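PDB 3UYU: Ice-binding protein from Leucosporidium, which binds to the surface of ice crystals and inhibits their growth, conferring freeze tolerance with a low thermal hysteresis activity. Local coordinates for residues A[107-112]-A[125-130]; A[148-153]-A[183-188]; A[102-107]-A[120-125]; A[129-134]-A[155-160]. The protein carries 2 engineered substitutions. One frame throughout, in Å; residues are numbered along the deposited sequence.

Contact 1: residues A[107-112]-A[125-130]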
loop_
_atom_site.group_PDB
_atom_site.type_symbol
_atom_site.label_atom_id
_atom_site.label_comp_id
_atom_site.label_asym_id
_atom_site.label_seq_id
_atom_site.Cartn_x
_atom_site.Cartn_y
_atom_site.Cartn_z
ATOM N N ALA A 107 4.431 2.778 36.751
ATOM C CA ALA A 107 5.822 2.308 36.689
ATOM C C ALA A 107 5.950 1.020 35.890
ATOM O O ALA A 107 6.782 0.154 36.159
ATOM C CB ALA A 107 6.445 2.159 38.155
ATOM N N GLY A 108 5.086 0.889 34.882
ATOM C CA GLY A 108 5.105 -0.306 34.009
ATOM C C GLY A 108 4.038 -1.358 34.307
ATOM O O GLY A 108 3.851 -2.266 33.496
ATOM N N GLU A 109 3.356 -1.301 35.453
ATOM C CA GLU A 109 2.349 -2.322 35.807
ATOM C C GLU A 109 0.981 -1.682 35.664
ATOM O O GLU A 109 0.803 -0.525 36.105
ATOM C CB GLU A 109 2.498 -2.782 37.278
ATOM C CG GLU A 109 1.448 -3.807 37.646
ATOM C CD GLU A 109 1.614 -4.429 39.044
ATOM O OE1 GLU A 109 2.179 -5.527 39.156
ATOM O OE2 GLU A 109 1.119 -3.854 40.034
ATOM N N LEU A 110 0.057 -2.372 34.980
ATOM C CA LEU A 110 -1.284 -1.802 34.821
ATOM C C LEU A 110 -2.218 -2.677 35.603
ATOM O O LEU A 110 -2.664 -3.728 35.115
ATOM C CB LEU A 110 -1.723 -1.688 33.360
ATOM C CG LEU A 110 -0.904 -0.741 32.486
ATOM C CD1 LEU A 110 -1.303 -0.944 30.997
ATOM C CD2 LEU A 110 -0.977 0.744 32.983
ATOM N N ARG A 111 -2.489 -2.270 36.849
ATOM C CA ARG A 111 -3.254 -3.051 37.777
ATOM C C ARG A 111 -4.580 -2.361 38.121
ATOM O O ARG A 111 -4.590 -1.214 38.551
ATOM C CB ARG A 111 -2.448 -3.255 39.083
ATOM C CG ARG A 111 -3.263 -4.098 40.085
ATOM C CD ARG A 111 -2.470 -4.401 41.388
ATOM N NE ARG A 111 -1.340 -5.328 41.129
ATOM C CZ ARG A 111 -1.442 -6.645 41.058
ATOM N NH1 ARG A 111 -2.608 -7.280 41.177
ATOM N NH2 ARG A 111 -0.357 -7.356 40.815
ATOM N N ASP A 112 -5.687 -3.066 37.867
ATOM C CA ASP A 112 -7.030 -2.520 38.098
ATOM C C ASP A 112 -7.236 -1.139 37.438
ATOM O O ASP A 112 -7.811 -0.174 38.014
ATOM C CB ASP A 112 -7.357 -2.530 39.622
ATOM C CG ASP A 112 -7.278 -3.919 40.201
ATOM O OD1 ASP A 112 -7.750 -4.895 39.561
ATOM O OD2 ASP A 112 -6.750 -4.083 41.335
ATOM N N SER A 125 9.334 -2.167 30.093
ATOM C CA SER A 125 8.309 -3.159 29.751
ATOM C C SER A 125 7.002 -2.831 30.488
ATOM O O SER A 125 6.983 -2.052 31.418
ATOM C CB SER A 125 8.760 -4.564 30.089
ATOM O OG SER A 125 9.934 -4.893 29.400
ATOM N N VAL A 126 5.905 -3.415 29.995
ATOM C CA VAL A 126 4.571 -3.225 30.609
ATOM C C VAL A 126 3.971 -4.612 30.946
ATOM O O VAL A 126 3.994 -5.547 30.141
ATOM C CB VAL A 126 3.660 -2.322 29.689
ATOM C CG1 VAL A 126 2.170 -2.289 30.201
ATOM C CG2 VAL A 126 4.178 -0.923 29.578
ATOM N N SER A 127 3.383 -4.740 32.149
ATOM C CA SER A 127 2.687 -5.975 32.535
ATOM C C SER A 127 1.253 -5.611 32.931
ATOM O O SER A 127 1.007 -4.503 33.378
ATOM C CB SER A 127 3.369 -6.717 33.709
ATOM O OG SER A 127 3.320 -5.931 34.883
ATOM N N VAL A 128 0.352 -6.562 32.717
ATOM C CA VAL A 128 -1.076 -6.346 32.938
ATOM C C VAL A 128 -1.512 -7.553 33.811
ATOM O O VAL A 128 -1.870 -8.609 33.315
ATOM C CB VAL A 128 -1.855 -6.220 31.596
ATOM C CG1 VAL A 128 -3.256 -5.796 31.870
ATOM C CG2 VAL A 128 -1.140 -5.240 30.587
ATOM N N PRO A 129 -1.408 -7.403 35.158
ATOM C CA PRO A 129 -1.709 -8.522 36.060
ATOM C C PRO A 129 -3.207 -8.794 36.308
ATOM O O PRO A 129 -3.567 -9.818 36.887
ATOM C CB PRO A 129 -1.027 -8.104 37.360
ATOM C CG PRO A 129 -1.056 -6.575 37.320
ATOM C CD PRO A 129 -0.864 -6.210 35.849
ATOM N N THR A 130 -4.072 -7.862 35.881
ATOM C CA THR A 130 -5.522 -7.927 36.116
ATOM C C THR A 130 -6.264 -7.539 34.836
ATOM O O THR A 130 -5.665 -7.175 33.799
ATOM C CB THR A 130 -5.997 -6.957 37.203
ATOM O OG1 THR A 130 -5.838 -5.614 36.726
ATOM C CG2 THR A 130 -5.175 -7.149 38.513
#
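Gly108 to Asp112 runs alongside Ser125 to Thr130 in nearly the same direction, the two end-to-end lines 10° apart. A single bridge pairs Glu109 with Ser127: Ser127 N donates to Gly108 O at 2.9 Å, and Leu110 N returns to Ser127 O at 2.8 Å. The backbone of Gly108 passes so close to the Ser125 carbonyl that a CB would collide with it, and its backbone angles would in any case be hard for a side chain to adopt. Both segments follow the right-handed beta-helix, 107-112 lying as an irregular rung beside strand 126-128, whose other edge pairs with strand 150-152; Ser127 probably takes part in ice binding. Past the strand, Asp112 N is held by Thr130 OG1 at 2.8 Å, the straightest of the three bonds. Inward, Leu110 CD1 rests on Val126 CG1. Outward, Pro129 lies beneath a charged pair: its CG sits 3.6 Å off one face of the Arg111 guanidinium and 3.7 Å from Glu109 CG. Arg111 NE makes a salt bridge to Glu109 OE2 at 3.1 Å, approaching from above the carboxylate plane. An alanine at Glu109 would probably leave the guanidinium without its charged mate, freer to swing off Pro129, and uncover part of the proline ring.

Contact 2: residues A[148-153]-A[183-188]. Engineered in segment 148-153: Met152 (natural residue Leu).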
loop_
_atom_site.group_PDB
_atom_site.type_symbol
_atom_site.label_atom_id
_atom_site.label_comp_id
_atom_site.label_asym_id
_atom_site.label_seq_id
_atom_site.Cartn_x
_atom_site.Cartn_y
_atom_site.Cartn_z
ATOM N N GLY A 148 9.907 -1.618 25.976
ATOM C CA GLY A 148 10.238 -2.997 26.298
ATOM C C GLY A 148 9.218 -4.002 25.801
ATOM O O GLY A 148 8.665 -3.827 24.702
ATOM N N GLY A 149 9.020 -5.065 26.587
ATOM C CA GLY A 149 8.018 -6.144 26.322
ATOM C C GLY A 149 6.625 -5.793 26.836
ATOM O O GLY A 149 6.447 -4.776 27.532
ATOM N N LEU A 150 5.660 -6.585 26.401
ATOM C CA LEU A 150 4.307 -6.466 26.928
ATOM C C LEU A 150 3.835 -7.862 27.365
ATOM O O LEU A 150 3.918 -8.828 26.617
ATOM C CB LEU A 150 3.403 -5.938 25.825
ATOM C CG LEU A 150 2.035 -5.324 26.176
ATOM C CD1 LEU A 150 0.905 -5.499 25.084
ATOM C CD2 LEU A 150 1.568 -4.988 27.519
ATOM N N SER A 151 3.309 -7.996 28.584
ATOM C CA SER A 151 2.849 -9.321 29.052
ATOM C C SER A 151 1.537 -9.149 29.739
ATOM O O SER A 151 1.372 -8.183 30.500
ATOM C CB SER A 151 3.731 -9.923 30.178
ATOM O OG SER A 151 5.108 -9.702 30.013
HETATM N N MSE A 152 0.641 -10.091 29.477
HETATM C CA MSE A 152 -0.715 -10.139 30.119
HETATM C C MSE A 152 -0.762 -11.417 30.913
HETATM O O MSE A 152 -0.475 -12.503 30.367
HETATM C CB MSE A 152 -1.857 -10.214 29.087
HETATM C CG MSE A 152 -2.254 -8.943 28.455
HETATM SE SE MSE A 152 -3.737 -9.414 27.229
HETATM C CE MSE A 152 -5.251 -9.511 28.495
ATOM N N ALA A 153 -1.141 -11.274 32.189
ATOM C CA ALA A 153 -1.199 -12.471 33.053
ATOM C C ALA A 153 -2.315 -13.441 32.593
ATOM O O ALA A 153 -3.256 -13.067 31.866
ATOM C CB ALA A 153 -1.422 -12.100 34.508
ATOM N N ALA A 183 -6.139 -15.538 28.397
ATOM C CA ALA A 183 -6.322 -14.082 28.465
ATOM C C ALA A 183 -7.020 -13.602 27.190
ATOM O O ALA A 183 -7.077 -14.296 26.189
ATOM C CB ALA A 183 -4.990 -13.347 28.619
ATOM N N HIS A 184 -7.663 -12.440 27.314
ATOM C CA HIS A 184 -8.384 -11.843 26.156
ATOM C C HIS A 184 -7.892 -10.422 25.897
ATOM O O HIS A 184 -8.006 -9.531 26.755
ATOM C CB HIS A 184 -9.900 -11.794 26.395
ATOM C CG HIS A 184 -10.605 -11.111 25.279
ATOM N ND1 HIS A 184 -10.776 -11.707 24.045
ATOM C CD2 HIS A 184 -11.064 -9.857 25.183
ATOM C CE1 HIS A 184 -11.333 -10.832 23.227
ATOM N NE2 HIS A 184 -11.506 -9.693 23.889
ATOM N N PHE A 185 -7.348 -10.217 24.686
ATOM C CA PHE A 185 -6.836 -8.950 24.209
ATOM C C PHE A 185 -7.805 -8.294 23.223
ATOM O O PHE A 185 -8.530 -8.973 22.484
ATOM C CB PHE A 185 -5.492 -9.286 23.524
ATOM C CG PHE A 185 -4.602 -8.067 23.251
ATOM C CD1 PHE A 185 -4.751 -7.320 22.059
ATOM C CD2 PHE A 185 -3.599 -7.724 24.147
ATOM C CE1 PHE A 185 -3.910 -6.182 21.778
ATOM C CE2 PHE A 185 -2.769 -6.607 23.881
ATOM C CZ PHE A 185 -2.931 -5.854 22.717
ATOM N N GLU A 186 -7.804 -6.954 23.250
ATOM C CA GLU A 186 -8.541 -6.123 22.255
ATOM C C GLU A 186 -7.543 -5.100 21.652
ATOM O O GLU A 186 -6.927 -4.350 22.391
ATOM C CB GLU A 186 -9.656 -5.292 22.928
ATOM C CG GLU A 186 -10.797 -6.118 23.452
ATOM C CD GLU A 186 -11.850 -6.484 22.392
ATOM O OE1 GLU A 186 -12.123 -5.666 21.513
ATOM O OE2 GLU A 186 -12.425 -7.606 22.476
ATOM N N GLY A 187 -7.493 -5.053 20.325
ATOM C CA GLY A 187 -6.671 -3.994 19.693
ATOM C C GLY A 187 -5.770 -4.547 18.601
ATOM O O GLY A 187 -5.692 -5.754 18.323
ATOM N N VAL A 188 -5.068 -3.586 17.980
ATOM C CA VAL A 188 -4.033 -3.859 16.982
ATOM C C VAL A 188 -2.666 -3.977 17.646
ATOM O O VAL A 188 -2.229 -3.043 18.335
ATOM C CB VAL A 188 -4.030 -2.739 15.915
ATOM C CG1 VAL A 188 -2.933 -3.014 14.874
ATOM C CG2 VAL A 188 -5.334 -2.662 15.214
#
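Met152, an engineered selenomethionine where the natural sequence has leucine, reaches from strand 150-152 to segment 183-188. Its CB leaves the backbone toward the other segment, with CG anti to the carbonyl carbon (chi1 -80°), and the chain stays extended through chi2. The selenium then arrives at the rim of the Phe185 ring, 3.5 Å from CD2. It lies 4.9 Å from the ring centroid and 84° off the normal, a Met-aromatic contact made at the edge, and it also brushes Phe185 CB. A bend at chi3 carries CE past the ring to the backbone, where the methyl meets His184 O at 3.3 Å and Ala183 CB at 3.8 Å.

Leu150, two residues earlier on the same strand, takes another part of the rim: its CD1 is 4.0 Å from Phe185 CE2. The ring is thus met edge-on by both side chains. Ala183 CB completes the meeting, lying against Ala153 O as well as the Met152 methyl. On the far side of strand 184-186, His184 NE2 donates to Glu186 OE2 at 2.7 Å, in the imidazole plane and onto the anti lone pair; Ser202 and Asn204 provide further polar partners for this pair.

The two strands, 9.8 Å apart at closest approach and with directions at 132°, belong to different faces of the beta-helix, and their side chains meet in its interior. Phe158 of strand 158-161 touches both Met152 and Phe185, Phe171 of strand 169-173 meets Leu150 and Phe185, and Leu203 of strand 202-209 packs on Phe185.

Contact 3: residues A[102-107]-A[120-125]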
loop_
_atom_site.group_PDB
_atom_site.type_symbol
_atom_site.label_atom_id
_atom_site.label_comp_id
_atom_site.label_asym_id
_atom_site.label_seq_id
_atom_site.Cartn_x
_atom_site.Cartn_y
_atom_site.Cartn_z
ATOM N N PHE A 102 0.360 10.255 29.175
ATOM C CA PHE A 102 0.793 9.474 30.322
ATOM C C PHE A 102 2.190 8.967 30.041
ATOM O O PHE A 102 2.472 8.393 28.965
ATOM C CB PHE A 102 -0.179 8.310 30.611
ATOM C CG PHE A 102 -1.570 8.775 30.852
ATOM C CD1 PHE A 102 -1.991 9.144 32.130
ATOM C CD2 PHE A 102 -2.470 8.925 29.776
ATOM C CE1 PHE A 102 -3.284 9.638 32.319
ATOM C CE2 PHE A 102 -3.760 9.404 29.968
ATOM C CZ PHE A 102 -4.160 9.751 31.266
ATOM N N LEU A 103 3.055 9.179 31.026
ATOM C CA LEU A 103 4.444 8.743 31.004
ATOM C C LEU A 103 4.793 7.879 32.210
ATOM O O LEU A 103 4.735 8.275 33.394
ATOM C CB LEU A 103 5.350 9.941 30.895
ATOM C CG LEU A 103 6.861 9.751 30.590
ATOM C CD1 LEU A 103 7.156 8.712 29.473
ATOM C CD2 LEU A 103 7.589 11.066 30.377
ATOM N N GLU A 104 5.196 6.677 31.888
ATOM C CA GLU A 104 5.506 5.661 32.870
ATOM C C GLU A 104 4.340 5.372 33.835
ATOM O O GLU A 104 4.546 5.133 35.014
ATOM C CB GLU A 104 6.777 6.021 33.682
ATOM C CG GLU A 104 7.906 6.605 32.830
ATOM C CD GLU A 104 8.512 5.597 31.780
ATOM O OE1 GLU A 104 8.094 4.441 31.692
ATOM O OE2 GLU A 104 9.430 5.985 31.028
ATOM N N LEU A 105 3.109 5.254 33.309
ATOM C CA LEU A 105 1.957 5.024 34.215
ATOM C C LEU A 105 2.148 3.704 34.951
ATOM O O LEU A 105 2.488 2.673 34.374
ATOM C CB LEU A 105 0.674 5.024 33.374
ATOM C CG LEU A 105 -0.592 4.718 34.143
ATOM C CD1 LEU A 105 -1.009 5.860 35.085
ATOM C CD2 LEU A 105 -1.684 4.413 33.107
ATOM N N GLY A 106 1.935 3.737 36.278
ATOM C CA GLY A 106 2.047 2.531 37.089
ATOM C C GLY A 106 3.459 1.982 37.207
ATOM O O GLY A 106 3.645 0.840 37.643
ATOM N N ALA A 107 4.431 2.778 36.751
ATOM C CA ALA A 107 5.822 2.308 36.689
ATOM C C ALA A 107 5.950 1.020 35.890
ATOM O O ALA A 107 6.782 0.154 36.159
ATOM C CB ALA A 107 6.445 2.159 38.155
ATOM N N TYR A 120 -0.126 6.962 25.553
ATOM C CA TYR A 120 0.523 6.391 26.730
ATOM C C TYR A 120 1.932 5.879 26.363
ATOM O O TYR A 120 2.064 5.109 25.410
ATOM C CB TYR A 120 -0.263 5.200 27.315
ATOM C CG TYR A 120 -1.638 5.548 27.879
ATOM C CD1 TYR A 120 -2.696 5.889 27.010
ATOM C CD2 TYR A 120 -1.912 5.417 29.243
ATOM C CE1 TYR A 120 -3.974 6.193 27.546
ATOM C CE2 TYR A 120 -3.157 5.725 29.798
ATOM C CZ TYR A 120 -4.183 6.128 28.924
ATOM O OH TYR A 120 -5.455 6.401 29.458
ATOM N N LYS A 121 2.949 6.286 27.144
ATOM C CA LYS A 121 4.339 5.924 26.804
ATOM C C LYS A 121 5.022 5.326 28.031
ATOM O O LYS A 121 4.907 5.864 29.148
ATOM C CB LYS A 121 5.134 7.156 26.373
ATOM C CG LYS A 121 6.563 6.835 25.940
ATOM C CD LYS A 121 7.287 8.097 25.451
ATOM C CE LYS A 121 8.741 7.722 25.193
ATOM N NZ LYS A 121 8.731 7.135 23.852
ATOM N N TRP A 122 5.805 4.276 27.796
ATOM C CA TRP A 122 6.713 3.723 28.814
ATOM C C TRP A 122 8.042 3.458 28.201
ATOM O O TRP A 122 8.130 2.902 27.090
ATOM C CB TRP A 122 6.276 2.351 29.252
ATOM C CG TRP A 122 4.939 2.338 29.993
ATOM C CD1 TRP A 122 4.775 2.310 31.321
ATOM C CD2 TRP A 122 3.619 2.330 29.402
ATOM N NE1 TRP A 122 3.422 2.256 31.643
ATOM C CE2 TRP A 122 2.699 2.299 30.473
ATOM C CE3 TRP A 122 3.147 2.358 28.083
ATOM C CZ2 TRP A 122 1.283 2.245 30.266
ATOM C CZ3 TRP A 122 1.717 2.286 27.840
ATOM C CH2 TRP A 122 0.822 2.286 28.932
ATOM N N THR A 123 9.106 3.759 28.966
ATOM C CA THR A 123 10.470 3.355 28.525
ATOM C C THR A 123 10.871 1.983 29.017
ATOM O O THR A 123 11.939 1.458 28.630
ATOM C CB THR A 123 11.576 4.383 28.895
ATOM O OG1 THR A 123 11.634 4.516 30.316
ATOM C CG2 THR A 123 11.314 5.699 28.291
ATOM N N SER A 124 10.022 1.382 29.849
ATOM C CA SER A 124 10.163 0.058 30.386
ATOM C C SER A 124 9.346 -0.935 29.604
ATOM O O SER A 124 8.719 -0.568 28.580
ATOM C CB SER A 124 9.661 0.039 31.858
ATOM O OG SER A 124 8.224 0.304 31.926
ATOM N N SER A 125 9.334 -2.167 30.093
ATOM C CA SER A 125 8.309 -3.159 29.751
ATOM C C SER A 125 7.002 -2.831 30.488
ATOM O O SER A 125 6.983 -2.052 31.418
ATOM C CB SER A 125 8.760 -4.564 30.089
ATOM O OG SER A 125 9.934 -4.893 29.400
HETATM O O HOH W 1 7.565 2.465 33.498
HETATM O O HOH W 2 2.365 5.518 30.393
#
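Phe102 lies flat against Tyr120, the two side chains pointing the same way in an offset stack with centroids 4.4 Å apart and planes at 16°. Phe102 CD2 sits over the Tyr120 face, off toward the rim. The Tyr120 hydroxyl bonds to Val116 O, and the ring also meets that of Phe144 on the next coil of the beta-helix. Phe102 O accepts from Lys121 N, as expected for parallel strands. Leu103 turns to the other face of the sheet, where CD1 runs beside the aliphatic part of Lys121.

At Glu104 the strand ends. Its N still bonds to Lys121 O, but the side chain, bent at chi2 (-65°), folds back to put its carboxylate on Thr123. Thr123 N is shared between OE1 at 3.0 Å and OE2 at 3.1 Å, and Thr123 OG1 gives OE2 a shorter bond of 2.7 Å; all are on the syn side but tilted out of the carboxylate plane. A water joins OE1 to Ser124 OG. Leu105 sets CD2 at the edge of the Tyr120 ring, while its O takes Trp122 NE1 at 2.9 Å, in the indole plane and on a carbonyl lone pair. A second water, lying over the indole face, links Leu105 N to Lys121 O.

A glutamine in place of Glu104 would probably cost Thr123 one of the two acceptors its N-H and hydroxyl now use, and the charge with it. With a forked N-H, a hydroxyl and a water all donating to the carboxylate, Glu104 is likely to be held as the anion, tying the turn after strand 102-103 to the turn after strand 118-122.

Contact 4: residues A[129-134]-A[155-160]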
loop_
_atom_site.group_PDB
_atom_site.type_symbol
_atom_site.label_atom_id
_atom_site.label_comp_id
_atom_site.label_asym_id
_atom_site.label_seq_id
_atom_site.Cartn_x
_atom_site.Cartn_y
_atom_site.Cartn_z
ATOM N N PRO A 129 -1.408 -7.403 35.158
ATOM C CA PRO A 129 -1.709 -8.522 36.060
ATOM C C PRO A 129 -3.207 -8.794 36.308
ATOM O O PRO A 129 -3.567 -9.818 36.887
ATOM C CB PRO A 129 -1.027 -8.104 37.360
ATOM C CG PRO A 129 -1.056 -6.575 37.320
ATOM C CD PRO A 129 -0.864 -6.210 35.849
ATOM N N THR A 130 -4.072 -7.862 35.881
ATOM C CA THR A 130 -5.522 -7.927 36.116
ATOM C C THR A 130 -6.264 -7.539 34.836
ATOM O O THR A 130 -5.665 -7.175 33.799
ATOM C CB THR A 130 -5.997 -6.957 37.203
ATOM O OG1 THR A 130 -5.838 -5.614 36.726
ATOM C CG2 THR A 130 -5.175 -7.149 38.513
ATOM N N ASP A 131 -7.590 -7.606 34.879
ATOM C CA ASP A 131 -8.361 -7.037 33.784
ATOM C C ASP A 131 -8.046 -5.573 33.543
ATOM O O ASP A 131 -7.627 -4.860 34.462
ATOM C CB ASP A 131 -9.891 -7.158 34.105
ATOM C CG ASP A 131 -10.367 -8.604 34.153
ATOM O OD1 ASP A 131 -9.667 -9.575 33.785
ATOM O OD2 ASP A 131 -11.503 -8.823 34.655
ATOM N N LEU A 132 -8.231 -5.110 32.306
ATOM C CA LEU A 132 -7.946 -3.760 31.887
ATOM C C LEU A 132 -9.143 -3.241 31.096
ATOM O O LEU A 132 -9.673 -3.959 30.223
ATOM C CB LEU A 132 -6.696 -3.779 30.970
ATOM C CG LEU A 132 -6.242 -2.430 30.359
ATOM C CD1 LEU A 132 -5.754 -1.502 31.461
ATOM C CD2 LEU A 132 -5.091 -2.754 29.350
ATOM N N THR A 133 -9.589 -2.051 31.436
ATOM C CA THR A 133 -10.756 -1.448 30.781
ATOM C C THR A 133 -10.349 -0.233 29.999
ATOM O O THR A 133 -9.587 0.581 30.480
ATOM C CB THR A 133 -11.772 -1.015 31.850
ATOM O OG1 THR A 133 -12.205 -2.171 32.580
ATOM C CG2 THR A 133 -13.010 -0.355 31.171
ATOM N N PHE A 134 -10.836 -0.127 28.764
ATOM C CA PHE A 134 -10.689 1.097 27.937
ATOM C C PHE A 134 -12.017 1.782 27.979
ATOM O O PHE A 134 -13.011 1.156 27.609
ATOM C CB PHE A 134 -10.314 0.739 26.494
ATOM C CG PHE A 134 -9.053 -0.031 26.406
ATOM C CD1 PHE A 134 -7.851 0.569 26.008
ATOM C CD2 PHE A 134 -9.037 -1.361 26.719
ATOM C CE1 PHE A 134 -6.656 -0.195 25.958
ATOM C CE2 PHE A 134 -7.855 -2.112 26.671
ATOM C CZ PHE A 134 -6.647 -1.489 26.281
ATOM N N GLY A 155 -5.449 -15.444 32.122
ATOM C CA GLY A 155 -6.833 -15.153 32.396
ATOM C C GLY A 155 -7.316 -13.707 32.456
ATOM O O GLY A 155 -8.511 -13.496 32.720
ATOM N N VAL A 156 -6.444 -12.745 32.232
ATOM C CA VAL A 156 -6.885 -11.336 32.367
ATOM C C VAL A 156 -7.684 -11.044 31.082
ATOM O O VAL A 156 -7.431 -11.658 30.038
ATOM C CB VAL A 156 -5.710 -10.303 32.482
ATOM C CG1 VAL A 156 -4.848 -10.444 33.801
ATOM C CG2 VAL A 156 -4.841 -10.309 31.235
ATOM N N ALA A 157 -8.580 -10.063 31.162
ATOM C CA ALA A 157 -9.358 -9.684 29.992
ATOM C C ALA A 157 -9.403 -8.200 29.765
ATOM O O ALA A 157 -9.534 -7.395 30.709
ATOM C CB ALA A 157 -10.775 -10.260 30.116
ATOM N N PHE A 158 -9.235 -7.777 28.507
ATOM C CA PHE A 158 -9.478 -6.384 28.102
ATOM C C PHE A 158 -10.973 -6.168 27.890
ATOM O O PHE A 158 -11.621 -6.974 27.231
ATOM C CB PHE A 158 -8.744 -6.003 26.782
ATOM C CG PHE A 158 -7.222 -5.845 26.914
ATOM C CD1 PHE A 158 -6.487 -6.371 28.006
ATOM C CD2 PHE A 158 -6.552 -5.221 25.875
ATOM C CE1 PHE A 158 -5.035 -6.248 28.015
ATOM C CE2 PHE A 158 -5.140 -5.130 25.840
ATOM C CZ PHE A 158 -4.390 -5.588 26.943
ATOM N N THR A 159 -11.510 -5.103 28.510
ATOM C CA THR A 159 -12.951 -4.794 28.412
ATOM C C THR A 159 -13.104 -3.439 27.765
ATOM O O THR A 159 -12.305 -2.511 28.001
ATOM C CB THR A 159 -13.598 -4.872 29.869
ATOM O OG1 THR A 159 -13.238 -3.748 30.594
ATOM C CG2 THR A 159 -13.181 -6.048 30.562
ATOM N N LEU A 160 -14.143 -3.307 26.941
ATOM C CA LEU A 160 -14.427 -2.038 26.288
ATOM C C LEU A 160 -15.610 -1.400 27.063
ATOM O O LEU A 160 -16.611 -2.095 27.490
ATOM C CB LEU A 160 -14.818 -2.254 24.807
ATOM C CG LEU A 160 -13.733 -2.903 23.966
ATOM C CD1 LEU A 160 -14.255 -3.159 22.510
ATOM C CD2 LEU A 160 -12.421 -2.134 24.076
#
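Thr133 OG1 donates to Thr159 OG1 at 2.7 Å, a hydroxyl pair on one face of the sheet between strands 132-134 and 158-160. Three backbone bonds knit the same strands: Leu132 N to Ala157 O, Thr159 N to Leu132 O at 2.8 Å, and Phe134 N to Thr159 O at 2.9 Å. Ahead of them, Asp131 swings its carboxylate across so that OD1 takes Ala157 N at 2.9 Å, met from above the carboxylate plane, and so adds a side-chain bond where the strand pairing begins. These are successive coils of the right-handed beta-helix, parallel and in register, with strand 113-115 flanking 132-135 on its other edge.

The opposite face holds the interior side chains. Leu132 CD2 stands over the Phe158 ring, 3.9 Å from its centroid and 19° off the normal, a CH-pi contact. Two residues on from Leu132, Phe134 brings CE2 to within 3.5 Å of Phe158 CD2, the two ring planes inclined at 50°. Phe158 also packs on Glu186, and Phe134 presents an edge-to-face partner to Trp142. Before the strands, Val156 CG1 presses on the carbonyl oxygens of Pro129 and Thr130, and the buried Thr130 O has no polar partner in the model.

Contact 2 is the buried one, reaching across the interior between two faces of the beta-helix through apolar and aromatic side chains; contacts 1, 3 and 4 join neighbouring coils and combine backbone bonds with side-chain hydrogen bonds. Contact 3 lies nearest the surface, with waters and a carboxylate clasp at its turns. Contacts 1 and 4 are partly buried and share Pro129 and Thr130, the corner between strands 126-128 and 132-135. Contacts 1 and 3 meet where Leu110 packs on Leu105 and Trp122. Strands 126-128 and 150-152 are neighbours in one sheet, tying contact 1 to contact 2, whereas probable backbone bonds of His184 with Val156 and Phe158 join contact 2 to contact 4.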